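Side-chain contacts in precorrin-8x Methyl Mutase (Thermus thermophilus, PDB 1V9C), which probably catalyses a methyl migration on precorrin-8X, a step in adenosylcobalamin biosynthesis: residues B[54-59]-B[198-203]; B[138-143]-B[154-159]; B[171-176]-B[180-185]. All coordinates share one frame; numbering follows the deposited sequence.

Contact 1 of 3, residues B[54-59]-B[198-203]; sequences GAVEAG and HALIRL. With SO4 (sulfate ion), chain F; SO4 (sulfate ion), chain E.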
loop_
_atom_site.group_PDB
_atom_site.type_symbol
_atom_site.label_atom_id
_atom_site.label_comp_id
_atom_site.label_asym_id
_atom_site.label_seq_id
_atom_site.Cartn_x
_atom_site.Cartn_y
_atom_site.Cartn_z
ATOM N N GLY B 54 10.929 -22.509 9.130
ATOM C CA GLY B 54 9.771 -22.493 10.017
ATOM C C GLY B 54 8.961 -21.203 10.123
ATOM O O GLY B 54 8.059 -21.117 10.957
ATOM N N ALA B 55 9.269 -20.209 9.289
ATOM C CA ALA B 55 8.572 -18.914 9.304
ATOM C C ALA B 55 7.046 -19.011 9.154
ATOM O O ALA B 55 6.297 -18.563 10.020
ATOM C CB ALA B 55 9.143 -18.002 8.214
ATOM N N VAL B 56 6.592 -19.605 8.062
ATOM C CA VAL B 56 5.162 -19.735 7.829
ATOM C C VAL B 56 4.424 -20.444 8.965
ATOM O O VAL B 56 3.404 -19.935 9.464
ATOM C CB VAL B 56 4.884 -20.475 6.514
ATOM C CG1 VAL B 56 3.388 -20.465 6.222
ATOM C CG2 VAL B 56 5.622 -19.797 5.388
ATOM N N GLU B 57 4.932 -21.609 9.372
ATOM C CA GLU B 57 4.310 -22.369 10.456
ATOM C C GLU B 57 4.302 -21.522 11.719
ATOM O O GLU B 57 3.348 -21.554 12.499
ATOM C CB GLU B 57 5.061 -23.678 10.718
ATOM C CG GLU B 57 5.257 -24.557 9.488
ATOM C CD GLU B 57 6.597 -24.318 8.812
ATOM O OE1 GLU B 57 6.922 -23.143 8.527
ATOM O OE2 GLU B 57 7.326 -25.309 8.565
ATOM N N ALA B 58 5.364 -20.754 11.920
ATOM C CA ALA B 58 5.429 -19.889 13.091
ATOM C C ALA B 58 4.323 -18.836 12.979
ATOM O O ALA B 58 3.751 -18.404 13.979
ATOM C CB ALA B 58 6.795 -19.221 13.167
ATOM N N GLY B 59 4.029 -18.432 11.746
ATOM C CA GLY B 59 2.997 -17.440 11.525
ATOM C C GLY B 59 1.594 -17.968 11.753
ATOM O O GLY B 59 0.785 -17.314 12.407
ATOM N N HIS B 198 -2.547 -11.420 4.942
ATOM C CA HIS B 198 -3.779 -12.034 4.478
ATOM C C HIS B 198 -3.527 -13.478 4.061
ATOM O O HIS B 198 -4.342 -14.353 4.323
ATOM C CB HIS B 198 -4.383 -11.228 3.332
ATOM C CG HIS B 198 -5.126 -10.009 3.789
ATOM N ND1 HIS B 198 -5.275 -8.885 3.006
ATOM C CD2 HIS B 198 -5.757 -9.737 4.956
ATOM C CE1 HIS B 198 -5.959 -7.971 3.668
ATOM N NE2 HIS B 198 -6.262 -8.462 4.857
ATOM N N ALA B 199 -2.378 -13.737 3.448
ATOM C CA ALA B 199 -2.063 -15.095 3.026
ATOM C C ALA B 199 -1.894 -15.987 4.243
ATOM O O ALA B 199 -2.325 -17.133 4.233
ATOM C CB ALA B 199 -0.796 -15.113 2.187
ATOM N N LEU B 200 -1.272 -15.461 5.292
ATOM C CA LEU B 200 -1.062 -16.250 6.500
ATOM C C LEU B 200 -2.375 -16.594 7.160
ATOM O O LEU B 200 -2.577 -17.728 7.582
ATOM C CB LEU B 200 -0.146 -15.517 7.481
ATOM C CG LEU B 200 1.301 -15.469 6.972
ATOM C CD1 LEU B 200 2.196 -14.700 7.934
ATOM C CD2 LEU B 200 1.787 -16.887 6.772
ATOM N N ILE B 201 -3.275 -15.616 7.237
ATOM C CA ILE B 201 -4.573 -15.843 7.836
ATOM C C ILE B 201 -5.365 -16.902 7.075
ATOM O O ILE B 201 -5.933 -17.807 7.686
ATOM C CB ILE B 201 -5.397 -14.554 7.888
ATOM C CG1 ILE B 201 -4.808 -13.609 8.940
ATOM C CG2 ILE B 201 -6.851 -14.881 8.197
ATOM C CD1 ILE B 201 -5.532 -12.268 9.055
ATOM N N ARG B 202 -5.404 -16.788 5.748
ATOM C CA ARG B 202 -6.142 -17.748 4.927
ATOM C C ARG B 202 -5.591 -19.171 5.074
ATOM O O ARG B 202 -6.353 -20.126 5.099
ATOM C CB ARG B 202 -6.098 -17.339 3.456
ATOM C CG ARG B 202 -6.774 -18.324 2.511
ATOM C CD ARG B 202 -8.276 -18.343 2.730
ATOM N NE ARG B 202 -8.957 -19.275 1.832
ATOM C CZ ARG B 202 -8.961 -19.185 0.503
ATOM N NH1 ARG B 202 -8.319 -18.200 -0.112
ATOM N NH2 ARG B 202 -9.615 -20.087 -0.216
ATOM N N LEU B 203 -4.270 -19.305 5.155
ATOM C CA LEU B 203 -3.647 -20.618 5.309
ATOM C C LEU B 203 -4.027 -21.179 6.668
ATOM O O LEU B 203 -4.292 -22.366 6.807
ATOM C CB LEU B 203 -2.118 -20.515 5.230
ATOM C CG LEU B 203 -1.406 -20.656 3.886
ATOM C CD1 LEU B 203 0.057 -20.250 4.039
ATOM C CD2 LEU B 203 -1.518 -22.088 3.398
HETATM S S SO4 F . -9.059 -14.643 1.275
HETATM O O1 SO4 F . -8.395 -13.486 1.893
HETATM O O2 SO4 F . -9.953 -15.291 2.253
HETATM O O3 SO4 F . -8.040 -15.600 0.814
HETATM O O4 SO4 F . -9.848 -14.192 0.116
HETATM S S SO4 E . -4.792 -8.767 -0.642
HETATM O O1 SO4 E . -4.651 -7.661 0.325
HETATM O O2 SO4 E . -6.085 -9.444 -0.464
HETATM O O3 SO4 E . -3.718 -9.741 -0.410
HETATM O O4 SO4 E . -4.702 -8.229 -2.012
#

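Contact 2 of 3, residues B[138-143]-B[154-159]; sequences TFLLAL and ALVLGM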
loop_
_atom_site.group_PDB
_atom_site.type_symbol
_atom_site.label_atom_id
_atom_site.label_comp_id
_atom_site.label_asym_id
_atom_site.label_seq_id
_atom_site.Cartn_x
_atom_site.Cartn_y
_atom_site.Cartn_z
ATOM N N THR B 138 14.545 2.094 10.137
ATOM C CA THR B 138 15.129 2.353 11.446
ATOM C C THR B 138 14.303 1.637 12.511
ATOM O O THR B 138 14.785 1.345 13.603
ATOM C CB THR B 138 15.179 3.870 11.768
ATOM O OG1 THR B 138 13.853 4.364 11.961
ATOM C CG2 THR B 138 15.833 4.639 10.631
ATOM N N PHE B 139 13.049 1.355 12.189
ATOM C CA PHE B 139 12.202 0.651 13.132
ATOM C C PHE B 139 12.669 -0.807 13.196
ATOM O O PHE B 139 12.780 -1.388 14.270
ATOM C CB PHE B 139 10.738 0.709 12.689
ATOM C CG PHE B 139 9.814 -0.107 13.549
ATOM C CD1 PHE B 139 9.528 0.284 14.851
ATOM C CD2 PHE B 139 9.250 -1.282 13.063
ATOM C CE1 PHE B 139 8.691 -0.479 15.659
ATOM C CE2 PHE B 139 8.407 -2.058 13.868
ATOM C CZ PHE B 139 8.127 -1.656 15.167
ATOM N N LEU B 140 12.951 -1.382 12.035
ATOM C CA LEU B 140 13.396 -2.771 11.945
ATOM C C LEU B 140 14.768 -2.956 12.598
ATOM O O LEU B 140 15.087 -4.028 13.102
ATOM C CB LEU B 140 13.452 -3.205 10.480
ATOM C CG LEU B 140 13.775 -4.680 10.244
ATOM C CD1 LEU B 140 12.763 -5.554 10.988
ATOM C CD2 LEU B 140 13.737 -4.967 8.753
ATOM N N LEU B 141 15.577 -1.903 12.572
ATOM C CA LEU B 141 16.895 -1.941 13.191
ATOM C C LEU B 141 16.748 -1.868 14.706
ATOM O O LEU B 141 17.398 -2.612 15.429
ATOM C CB LEU B 141 17.746 -0.776 12.700
ATOM C CG LEU B 141 18.367 -0.989 11.330
ATOM C CD1 LEU B 141 19.138 0.254 10.936
ATOM C CD2 LEU B 141 19.280 -2.205 11.365
ATOM N N ALA B 142 15.897 -0.967 15.184
ATOM C CA ALA B 142 15.667 -0.839 16.620
ATOM C C ALA B 142 15.156 -2.189 17.106
ATOM O O ALA B 142 15.710 -2.769 18.032
ATOM C CB ALA B 142 14.638 0.247 16.900
ATOM N N LEU B 143 14.112 -2.693 16.450
ATOM C CA LEU B 143 13.528 -3.985 16.799
ATOM C C LEU B 143 14.560 -5.110 16.798
ATOM O O LEU B 143 14.538 -5.973 17.668
ATOM C CB LEU B 143 12.394 -4.349 15.826
ATOM C CG LEU B 143 11.774 -5.748 15.976
ATOM C CD1 LEU B 143 11.216 -5.914 17.397
ATOM C CD2 LEU B 143 10.667 -5.956 14.933
ATOM N N ALA B 154 6.764 -13.601 17.607
ATOM C CA ALA B 154 6.493 -14.886 16.979
ATOM C C ALA B 154 7.025 -14.893 15.554
ATOM O O ALA B 154 7.584 -15.894 15.111
ATOM C CB ALA B 154 4.992 -15.177 16.982
ATOM N N LEU B 155 6.860 -13.777 14.840
ATOM C CA LEU B 155 7.331 -13.671 13.455
ATOM C C LEU B 155 7.524 -12.227 13.025
ATOM O O LEU B 155 6.780 -11.346 13.440
ATOM C CB LEU B 155 6.338 -14.350 12.501
ATOM C CG LEU B 155 6.516 -14.075 10.996
ATOM C CD1 LEU B 155 7.829 -14.684 10.458
ATOM C CD2 LEU B 155 5.323 -14.665 10.261
ATOM N N VAL B 156 8.511 -11.991 12.171
ATOM C CA VAL B 156 8.788 -10.641 11.699
ATOM C C VAL B 156 8.825 -10.550 10.174
ATOM O O VAL B 156 9.613 -11.226 9.518
ATOM C CB VAL B 156 10.145 -10.114 12.248
ATOM C CG1 VAL B 156 10.431 -8.718 11.693
ATOM C CG2 VAL B 156 10.111 -10.077 13.756
ATOM N N LEU B 157 7.962 -9.705 9.622
ATOM C CA LEU B 157 7.902 -9.498 8.182
ATOM C C LEU B 157 8.734 -8.242 7.881
ATOM O O LEU B 157 8.301 -7.113 8.126
ATOM C CB LEU B 157 6.445 -9.305 7.743
ATOM C CG LEU B 157 5.460 -10.430 8.070
ATOM C CD1 LEU B 157 4.074 -10.050 7.589
ATOM C CD2 LEU B 157 5.912 -11.720 7.420
ATOM N N GLY B 158 9.945 -8.448 7.376
ATOM C CA GLY B 158 10.810 -7.322 7.088
ATOM C C GLY B 158 10.727 -6.924 5.633
ATOM O O GLY B 158 11.501 -7.409 4.803
ATOM N N MET B 159 9.778 -6.043 5.328
ATOM C CA MET B 159 9.569 -5.582 3.967
ATOM C C MET B 159 9.552 -4.063 3.791
ATOM O O MET B 159 8.646 -3.513 3.155
ATOM C CB MET B 159 8.276 -6.190 3.433
ATOM C CG MET B 159 8.219 -7.703 3.601
ATOM S SD MET B 159 6.573 -8.435 3.218
ATOM C CE MET B 159 6.854 -10.093 3.642
#

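Contact 3 of 3, residues B[171-176]-B[180-185]; sequences RALMEA and WIVTEG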
loop_
_atom_site.group_PDB
_atom_site.type_symbol
_atom_site.label_atom_id
_atom_site.label_comp_id
_atom_site.label_asym_id
_atom_site.label_seq_id
_atom_site.Cartn_x
_atom_site.Cartn_y
_atom_site.Cartn_z
ATOM N N ARG B 171 19.258 -7.104 6.320
ATOM C CA ARG B 171 20.367 -7.979 6.697
ATOM C C ARG B 171 20.323 -8.183 8.212
ATOM O O ARG B 171 20.398 -9.307 8.702
ATOM C CB ARG B 171 21.701 -7.351 6.298
ATOM C CG ARG B 171 22.439 -8.112 5.208
ATOM C CD ARG B 171 23.604 -7.292 4.658
ATOM N NE ARG B 171 23.147 -6.159 3.852
ATOM C CZ ARG B 171 23.923 -5.151 3.465
ATOM N NH1 ARG B 171 25.202 -5.119 3.809
ATOM N NH2 ARG B 171 23.419 -4.173 2.726
ATOM N N ALA B 172 20.175 -7.096 8.957
ATOM C CA ALA B 172 20.111 -7.198 10.405
ATOM C C ALA B 172 18.997 -8.150 10.836
ATOM O O ALA B 172 19.044 -8.717 11.936
ATOM C CB ALA B 172 19.880 -5.840 11.008
ATOM N N LEU B 173 17.993 -8.323 9.980
ATOM C CA LEU B 173 16.881 -9.210 10.308
ATOM C C LEU B 173 17.155 -10.657 9.884
ATOM O O LEU B 173 16.871 -11.602 10.623
ATOM C CB LEU B 173 15.597 -8.711 9.639
ATOM C CG LEU B 173 14.364 -9.609 9.782
ATOM C CD1 LEU B 173 13.974 -9.706 11.260
ATOM C CD2 LEU B 173 13.214 -9.037 8.963
ATOM N N MET B 174 17.712 -10.822 8.692
ATOM C CA MET B 174 18.015 -12.147 8.155
ATOM C C MET B 174 19.162 -12.907 8.831
ATOM O O MET B 174 19.503 -14.011 8.406
ATOM C CB MET B 174 18.318 -12.041 6.672
ATOM C CG MET B 174 17.136 -11.673 5.827
ATOM S SD MET B 174 17.656 -11.575 4.136
ATOM C CE MET B 174 18.450 -9.978 4.142
ATOM N N GLU B 175 19.747 -12.321 9.872
ATOM C CA GLU B 175 20.846 -12.952 10.607
ATOM C C GLU B 175 20.484 -12.945 12.091
ATOM O O GLU B 175 21.343 -13.100 12.962
ATOM C CB GLU B 175 22.147 -12.176 10.367
ATOM C CG GLU B 175 22.525 -12.087 8.886
ATOM C CD GLU B 175 23.755 -11.230 8.622
ATOM O OE1 GLU B 175 23.760 -10.049 9.030
ATOM O OE2 GLU B 175 24.712 -11.739 7.996
ATOM N N ALA B 176 19.193 -12.777 12.359
ATOM C CA ALA B 176 18.673 -12.723 13.717
ATOM C C ALA B 176 18.005 -14.033 14.142
ATOM O O ALA B 176 17.659 -14.867 13.294
ATOM C CB ALA B 176 17.692 -11.569 13.837
ATOM N N TRP B 180 11.409 -15.179 10.146
ATOM C CA TRP B 180 11.090 -13.995 9.376
ATOM C C TRP B 180 10.813 -14.281 7.911
ATOM O O TRP B 180 11.050 -15.388 7.421
ATOM C CB TRP B 180 12.245 -13.002 9.474
ATOM C CG TRP B 180 13.576 -13.666 9.238
ATOM C CD1 TRP B 180 14.472 -14.066 10.189
ATOM C CD2 TRP B 180 14.136 -14.048 7.973
ATOM N NE1 TRP B 180 15.556 -14.670 9.597
ATOM C CE2 TRP B 180 15.380 -14.673 8.240
ATOM C CE3 TRP B 180 13.714 -13.922 6.644
ATOM C CZ2 TRP B 180 16.201 -15.175 7.224
ATOM C CZ3 TRP B 180 14.529 -14.422 5.634
ATOM C CH2 TRP B 180 15.761 -15.037 5.930
ATOM N N ILE B 181 10.303 -13.255 7.238
ATOM C CA ILE B 181 10.009 -13.284 5.811
ATOM C C ILE B 181 10.455 -11.911 5.347
ATOM O O ILE B 181 10.063 -10.882 5.918
ATOM C CB ILE B 181 8.529 -13.434 5.501
ATOM C CG1 ILE B 181 7.969 -14.686 6.178
ATOM C CG2 ILE B 181 8.345 -13.499 3.980
ATOM C CD1 ILE B 181 6.524 -14.943 5.855
ATOM N N VAL B 182 11.282 -11.907 4.311
ATOM C CA VAL B 182 11.853 -10.691 3.794
ATOM C C VAL B 182 11.725 -10.548 2.282
ATOM O O VAL B 182 11.670 -11.542 1.562
ATOM C CB VAL B 182 13.366 -10.641 4.191
ATOM C CG1 VAL B 182 14.121 -9.679 3.315
ATOM C CG2 VAL B 182 13.507 -10.210 5.644
ATOM N N THR B 183 11.659 -9.305 1.812
ATOM C CA THR B 183 11.640 -9.026 0.378
ATOM C C THR B 183 13.027 -8.428 0.146
ATOM O O THR B 183 13.302 -7.290 0.520
ATOM C CB THR B 183 10.550 -7.989 -0.044
ATOM O OG1 THR B 183 10.668 -6.796 0.741
ATOM C CG2 THR B 183 9.159 -8.579 0.128
ATOM N N GLU B 184 13.906 -9.234 -0.437
ATOM C CA GLU B 184 15.285 -8.842 -0.714
ATOM C C GLU B 184 15.361 -7.571 -1.553
ATOM O O GLU B 184 14.554 -7.370 -2.458
ATOM C CB GLU B 184 15.996 -9.978 -1.460
ATOM C CG GLU B 184 15.884 -11.347 -0.800
ATOM C CD GLU B 184 17.145 -11.760 -0.064
ATOM O OE1 GLU B 184 17.435 -11.188 1.011
ATOM O OE2 GLU B 184 17.853 -12.656 -0.576
ATOM N N GLY B 185 16.321 -6.708 -1.236
ATOM C CA GLY B 185 16.497 -5.494 -2.001
ATOM C C GLY B 185 15.828 -4.250 -1.460
ATOM O O GLY B 185 15.591 -4.138 -0.252
#

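Contact 1 of 3, residues B[54-59]-B[198-203]
Val56 meets Leu200 and Leu203 in a small buried patch between helix 55-65 and helix 190-205. The contact is purely apolar. One methyl does the work on the Val56 side. CG1 of Val56 stands anti to the backbone N (chi1 -174°), and this places it against the two leucines. There it touches CD2 of Leu200 at 4.0 Å. The same Val56 CG1 lies 4.0 Å from CD1 of Leu203, one turn further along. Val56 therefore presents one methyl to a pair of leucine ends. It runs at about a right angle to Leu203 and more slantwise to Leu200. Gly59 lies close by, with its CA 4.6 Å from CD1 of Leu200. Leu60 and Ile63 of the same helix also pack on Leu200, and Val32 of helix 30-40 touches it too.

Two polar side chains of segment 198-203 each bind a sulfate ion, probably from the crystallisation liquor. His198 ND1 gives a hydrogen bond of 3.0 Å to O1 of the chain E sulfate. That oxygen lies in the plane of the ring, at its edge, and the N-H...O angle is 151°. The other ring nitrogen, NE2, is hydrogen-bonded to the backbone N of Asn81. Arg202 NH1 reaches O3 of the chain F sulfate at 2.8 Å, with a more bent angle of 136°. Arg202 NE pairs with Asp206 in a salt bridge. Arg35 is hydrogen-bonded to both sulfates.

Between these segments the contact rests on apolar packing, with no hydrogen bond across. The sulfates are consistent with a surface suited to anions, although their origin does not show that a natural ligand binds there.

Contact 2 of 3, residues B[138-143]-B[154-159]
Leu140 lays its CD1 methyl against CG1 of Val156, 4.0 Å away. This is helix-on-sheet packing inside a beta-alpha-beta unit made of strand 130-133, helix 137-147 and strand 155-158. The fold is a doubly wound alpha-beta sheet. The helix runs back roughly antiparallel to the strand that follows it, at 150° between the short segments. Their axes come within 10.4 Å.

Two leucines carry the helix side. Leu140 and Leu143 sit about one turn apart and have nearly the same shape. Each has CG anti to the backbone N (chi1 -174° in Leu140), and each brings one methyl to Val156 CG1. CD2 of Leu143 is 4.3 Å from CG1 of Val156.

The surroundings are also apolar. Ala169 of helix 166-174 touches Leu140, and Leu173 of that helix touches Val156. Leu126 lies on Leu143. Leu155 and Leu157, the strand neighbours of Val156, instead meet helix 190-205, which covers the other face of the sheet. Val156 thus belongs to the layer shared by helices 137-147 and 166-174.

No hydrogen bond crosses between the two segments. The second branch of Leu140 meets bare backbone, with CD2 resting 4.1 Å from CA of Gly158.

Contact 3 of 3, residues B[171-176]-B[180-185]
Leu173 O accepts a hydrogen bond from Ala176 N at 3.1 Å and also lies over one face of the Trp180 ring, 3.5 Å from CD1. It is close to Trp180 NE1 too, but the angle is too poor for a bond.

Met174 covers the six-membered ring on that same face. Its CG sits 3.8 Å from the ring centroid and 17° off the normal, a CH-pi contact. Met174 SD lies more obliquely, 4.9 Å from the same centroid, in a Met-aromatic contact. SD of Met174 lies 3.2 Å from OE1 of Glu184. The bend at chi3 (-78°) puts CE of Met174 beside the same oxygen, at 3.5 Å. The other carboxylate oxygen, OE2, forms a salt bridge with Arg50.

Apolar contacts complete the packing between helix and strand. Leu173 CD2 touches Val182 CG2 at 3.5 Å, and Leu173 CG packs on Trp180 CB. Val182 CG2 also meets Met174 CG.

Only three residues lie between the segments, and residues 173-174 pack back onto strand 180-183, as in the beta-alpha-beta crossovers of a doubly wound sheet.

Contact 1 opens first, at helix 55-65, and closes last, at helix 190-205. Contacts 2 and 3 are nested inside its long loop. They follow in series, since contact 2 closes at strand 155-158 before contact 3 opens on helix 166-174. Nothing crosses. Contacts 2 and 3 pack successive helices on neighbouring parallel strands, which are joined by probable backbone hydrogen bonds between Gly158 and Ile181 and between Val156 and Ile181. Contact 1 lies about 17 Å from each of the others, centre to centre. It reaches them through Leu155, which touches Gly59 and Leu200, and through Ala55, which touches Trp180 and Ile181.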